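Long-range contact in Glyco_hydro_cc domain-containing protein (Trichoderma gamsii, PDB 6UBD), which probably binds beta-1,3-glucan oligosaccharides, as a member of glycoside hydrolase family 128 (subgroup VII): residues K195-A203 / H236-D244. Sequence-based numbering, arbitrary orientation.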
loop_
_atom_site.group_PDB
_atom_site.type_symbol
_atom_site.label_atom_id
_atom_site.label_comp_id
_atom_site.label_asym_id
_atom_site.label_seq_id
_atom_site.Cartn_x
_atom_site.Cartn_y
_atom_site.Cartn_z
ATOM N N LYS A 195 -7.725 13.465 -4.869
ATOM C CA LYS A 195 -6.488 13.052 -5.524
ATOM C C LYS A 195 -6.600 11.579 -5.931
ATOM O O LYS A 195 -7.308 10.790 -5.306
ATOM C CB LYS A 195 -5.282 13.296 -4.610
ATOM C CG LYS A 195 -5.023 14.784 -4.331
ATOM C CD LYS A 195 -3.924 15.098 -3.317
ATOM C CE LYS A 195 -3.651 16.573 -3.149
ATOM N NZ LYS A 195 -2.639 16.873 -2.063
ATOM N N PRO A 196 -5.791 11.165 -6.934
ATOM C CA PRO A 196 -5.787 9.736 -7.285
ATOM C C PRO A 196 -5.418 8.833 -6.096
ATOM O O PRO A 196 -4.627 9.252 -5.190
ATOM C CB PRO A 196 -4.724 9.650 -8.395
ATOM C CG PRO A 196 -4.681 11.048 -8.970
ATOM C CD PRO A 196 -4.907 11.957 -7.813
ATOM N N LEU A 197 -5.961 7.617 -6.086
ATOM C CA LEU A 197 -5.778 6.656 -5.006
ATOM C C LEU A 197 -4.781 5.561 -5.368
ATOM O O LEU A 197 -4.848 4.997 -6.517
ATOM C CB LEU A 197 -7.134 6.006 -4.694
ATOM C CG LEU A 197 -8.334 6.931 -4.447
ATOM C CD1 LEU A 197 -9.605 6.114 -4.269
ATOM C CD2 LEU A 197 -8.087 7.940 -3.259
ATOM N N TRP A 198 -3.967 5.134 -4.417
ATOM C CA TRP A 198 -3.255 3.835 -4.449
ATOM C C TRP A 198 -3.745 3.000 -3.299
ATOM O O TRP A 198 -3.765 3.452 -2.121
ATOM C CB TRP A 198 -1.748 3.987 -4.301
ATOM C CG TRP A 198 -0.965 4.523 -5.466
ATOM C CD1 TRP A 198 -1.410 5.318 -6.481
ATOM C CD2 TRP A 198 0.433 4.270 -5.707
ATOM N NE1 TRP A 198 -0.367 5.599 -7.351
ATOM C CE2 TRP A 198 0.766 4.961 -6.899
ATOM C CE3 TRP A 198 1.391 3.501 -5.067
ATOM C CZ2 TRP A 198 2.049 4.927 -7.423
ATOM C CZ3 TRP A 198 2.668 3.457 -5.609
ATOM C CH2 TRP A 198 2.971 4.155 -6.775
ATOM N N VAL A 199 -4.194 1.752 -3.612
ATOM C CA VAL A 199 -4.577 0.777 -2.565
ATOM C C VAL A 199 -3.327 -0.002 -2.194
ATOM O O VAL A 199 -2.936 -0.943 -2.890
ATOM C CB VAL A 199 -5.707 -0.155 -3.051
ATOM C CG1 VAL A 199 -6.168 -1.108 -1.931
ATOM C CG2 VAL A 199 -6.903 0.644 -3.528
ATOM N N THR A 200 -2.622 0.446 -1.163
ATOM C CA THR A 200 -1.248 -0.023 -0.899
ATOM C C THR A 200 -1.214 -1.336 -0.087
ATOM O O THR A 200 -0.138 -1.976 -0.013
ATOM C CB THR A 200 -0.416 1.111 -0.291
ATOM O OG1 THR A 200 -1.027 1.465 0.963
ATOM C CG2 THR A 200 -0.268 2.314 -1.236
ATOM N N GLU A 201 -2.346 -1.684 0.515
ATOM C CA GLU A 201 -2.584 -3.062 1.038
ATOM C C GLU A 201 -4.074 -3.335 0.882
ATOM O O GLU A 201 -4.885 -2.474 1.149
ATOM C CB GLU A 201 -2.291 -3.266 2.521
ATOM C CG GLU A 201 -0.807 -3.141 2.923
ATOM C CD GLU A 201 -0.640 -3.353 4.414
ATOM O OE1 GLU A 201 -1.298 -4.250 4.948
ATOM O OE2 GLU A 201 0.152 -2.662 5.047
ATOM N N PHE A 202 -4.452 -4.573 0.482
ATOM C CA PHE A 202 -5.866 -5.072 0.561
ATOM C C PHE A 202 -5.878 -6.555 0.923
ATOM O O PHE A 202 -4.937 -7.310 0.631
ATOM C CB PHE A 202 -6.682 -4.726 -0.702
ATOM C CG PHE A 202 -6.286 -5.561 -1.925
ATOM C CD1 PHE A 202 -6.779 -6.861 -2.102
ATOM C CD2 PHE A 202 -5.466 -5.036 -2.909
ATOM C CE1 PHE A 202 -6.385 -7.603 -3.210
ATOM C CE2 PHE A 202 -5.053 -5.807 -4.005
ATOM C CZ PHE A 202 -5.528 -7.085 -4.155
ATOM N N ALA A 203 -6.930 -6.899 1.665
ATOM C CA ALA A 203 -7.209 -8.326 1.989
ATOM C C ALA A 203 -8.662 -8.435 2.404
ATOM O O ALA A 203 -9.331 -7.492 2.880
ATOM C CB ALA A 203 -6.371 -8.861 3.142
ATOM N N HIS A 236 -10.410 6.476 -10.553
ATOM C CA HIS A 236 -9.652 7.113 -9.449
ATOM C C HIS A 236 -8.630 6.181 -8.820
ATOM O O HIS A 236 -7.717 6.690 -8.142
ATOM C CB HIS A 236 -10.581 7.684 -8.355
ATOM C CG HIS A 236 -11.584 8.646 -8.850
ATOM N ND1 HIS A 236 -11.251 9.803 -9.547
ATOM C CD2 HIS A 236 -12.926 8.707 -8.669
ATOM C CE1 HIS A 236 -12.346 10.473 -9.832
ATOM N NE2 HIS A 236 -13.367 9.850 -9.269
ATOM N N VAL A 237 -8.682 4.875 -9.039
ATOM C CA VAL A 237 -7.694 3.922 -8.515
ATOM C C VAL A 237 -6.578 3.783 -9.539
ATOM O O VAL A 237 -6.803 3.233 -10.614
ATOM C CB VAL A 237 -8.322 2.565 -8.173
ATOM C CG1 VAL A 237 -7.255 1.577 -7.708
ATOM C CG2 VAL A 237 -9.385 2.737 -7.058
ATOM N N LEU A 238 -5.369 4.248 -9.213
ATOM C CA LEU A 238 -4.241 4.213 -10.192
ATOM C C LEU A 238 -3.230 3.096 -9.864
ATOM O O LEU A 238 -2.364 2.859 -10.718
ATOM C CB LEU A 238 -3.584 5.593 -10.304
ATOM C CG LEU A 238 -4.457 6.659 -10.984
ATOM C CD1 LEU A 238 -3.661 7.876 -11.259
ATOM C CD2 LEU A 238 -5.195 6.170 -12.262
ATOM N N ALA A 239 -3.332 2.423 -8.717
ATOM C CA ALA A 239 -2.430 1.310 -8.334
ATOM C C ALA A 239 -3.088 0.542 -7.216
ATOM O O ALA A 239 -3.840 1.122 -6.401
ATOM C CB ALA A 239 -1.070 1.847 -7.902
ATOM N N TYR A 240 -2.803 -0.772 -7.146
ATOM C CA TYR A 240 -3.289 -1.623 -6.045
ATOM C C TYR A 240 -2.247 -2.696 -5.719
ATOM O O TYR A 240 -1.480 -3.092 -6.620
ATOM C CB TYR A 240 -4.670 -2.225 -6.339
ATOM C CG TYR A 240 -4.783 -3.017 -7.617
ATOM C CD1 TYR A 240 -4.349 -4.364 -7.684
ATOM C CD2 TYR A 240 -5.304 -2.437 -8.763
ATOM C CE1 TYR A 240 -4.431 -5.098 -8.883
ATOM C CE2 TYR A 240 -5.421 -3.178 -9.959
ATOM C CZ TYR A 240 -4.965 -4.506 -10.010
ATOM O OH TYR A 240 -5.037 -5.257 -11.204
ATOM N N ALA A 241 -2.277 -3.250 -4.531
ATOM C CA ALA A 241 -1.260 -4.214 -4.085
ATOM C C ALA A 241 -1.829 -5.212 -3.056
ATOM O O ALA A 241 -2.281 -4.856 -1.970
ATOM C CB ALA A 241 -0.058 -3.504 -3.506
ATOM N N TYR A 242 -1.791 -6.518 -3.421
ATOM C CA TYR A 242 -2.160 -7.665 -2.537
ATOM C C TYR A 242 -1.115 -7.791 -1.404
ATOM O O TYR A 242 0.052 -7.907 -1.763
ATOM C CB TYR A 242 -2.210 -8.924 -3.437
ATOM C CG TYR A 242 -2.731 -10.218 -2.841
ATOM C CD1 TYR A 242 -2.136 -10.788 -1.727
ATOM C CD2 TYR A 242 -3.814 -10.881 -3.421
ATOM C CE1 TYR A 242 -2.613 -11.982 -1.194
ATOM C CE2 TYR A 242 -4.269 -12.098 -2.940
ATOM C CZ TYR A 242 -3.663 -12.667 -1.840
ATOM O OH TYR A 242 -4.196 -13.874 -1.371
ATOM N N THR A 243 -1.535 -7.794 -0.140
ATOM C CA THR A 243 -0.595 -7.905 0.998
ATOM C C THR A 243 -0.352 -9.356 1.410
ATOM O O THR A 243 -1.308 -10.172 1.465
ATOM C CB THR A 243 -1.066 -7.032 2.160
ATOM O OG1 THR A 243 0.015 -7.104 3.125
ATOM C CG2 THR A 243 -2.361 -7.433 2.816
ATOM N N ASP A 244 0.846 -9.672 1.839
ATOM C CA ASP A 244 1.190 -10.947 2.473
ATOM C C ASP A 244 1.520 -10.758 3.967
ATOM O O ASP A 244 2.149 -11.641 4.575
ATOM C CB ASP A 244 2.293 -11.649 1.720
ATOM C CG ASP A 244 3.647 -10.959 1.728
ATOM O OD1 ASP A 244 3.827 -9.967 2.443
ATOM O OD2 ASP A 244 4.512 -11.441 0.981
#
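With CG set between its backbone N and carbonyl carbon (chi1 73°), Phe202 swings its ring over the neighbouring strand, while a different setting in Tyr242, whose CG is anti to the backbone N (chi1 -172°), turns that side chain to cross Phe202 at about a right angle, its OH hydrogen-bonded to Trp252 O. Tyr242 CA sits over one face of the Phe202 ring as a CH-pi contact, 4.0 Å from the centroid, and the two rings meet obliquely. Phe202 CE2 also reaches 4.0 Å from Tyr240 CD1, so the phenyl ring touches both tyrosines, which lie on the same face of the sheet. Cutting Phe202 back to an alanine is likely to uncover the Tyr242 main chain and remove one packing partner from each tyrosine. The pairing of strands 197-203 and 237-243 illustrates how adjacent parallel strands of a (beta/alpha)8 (TIM) barrel are joined. Leu197 N donates to His236 O, and Leu197 O in turn accepts Leu238 N at 2.8 Å, both bonds nearly straight. Val199 N continues the series to Ala239 O at 2.9 Å, but farther on the bond from Phe202 N to Ala241 O is weak. On the other side of the sheet Ala239 CB lies 3.5 Å from the centroid of the five-membered ring of Trp198, almost on its normal, and Trp198 NE1 is hydrogen-bonded to Leu28 O. Pro196 CB and Leu238 CD1 pack alongside at 3.5 Å. Within the glycosyl hydrolase catalytic core, strand 197-206 is flanked by strands 170-176 and 237-243, and the latter pairs onward with strand 35-38. Helix 217-233 links the two strands in a right-handed beta-alpha-beta crossover and packs on Val199, Phe202, Tyr240 and Tyr242, with helix 263-273 also against the two tyrosines.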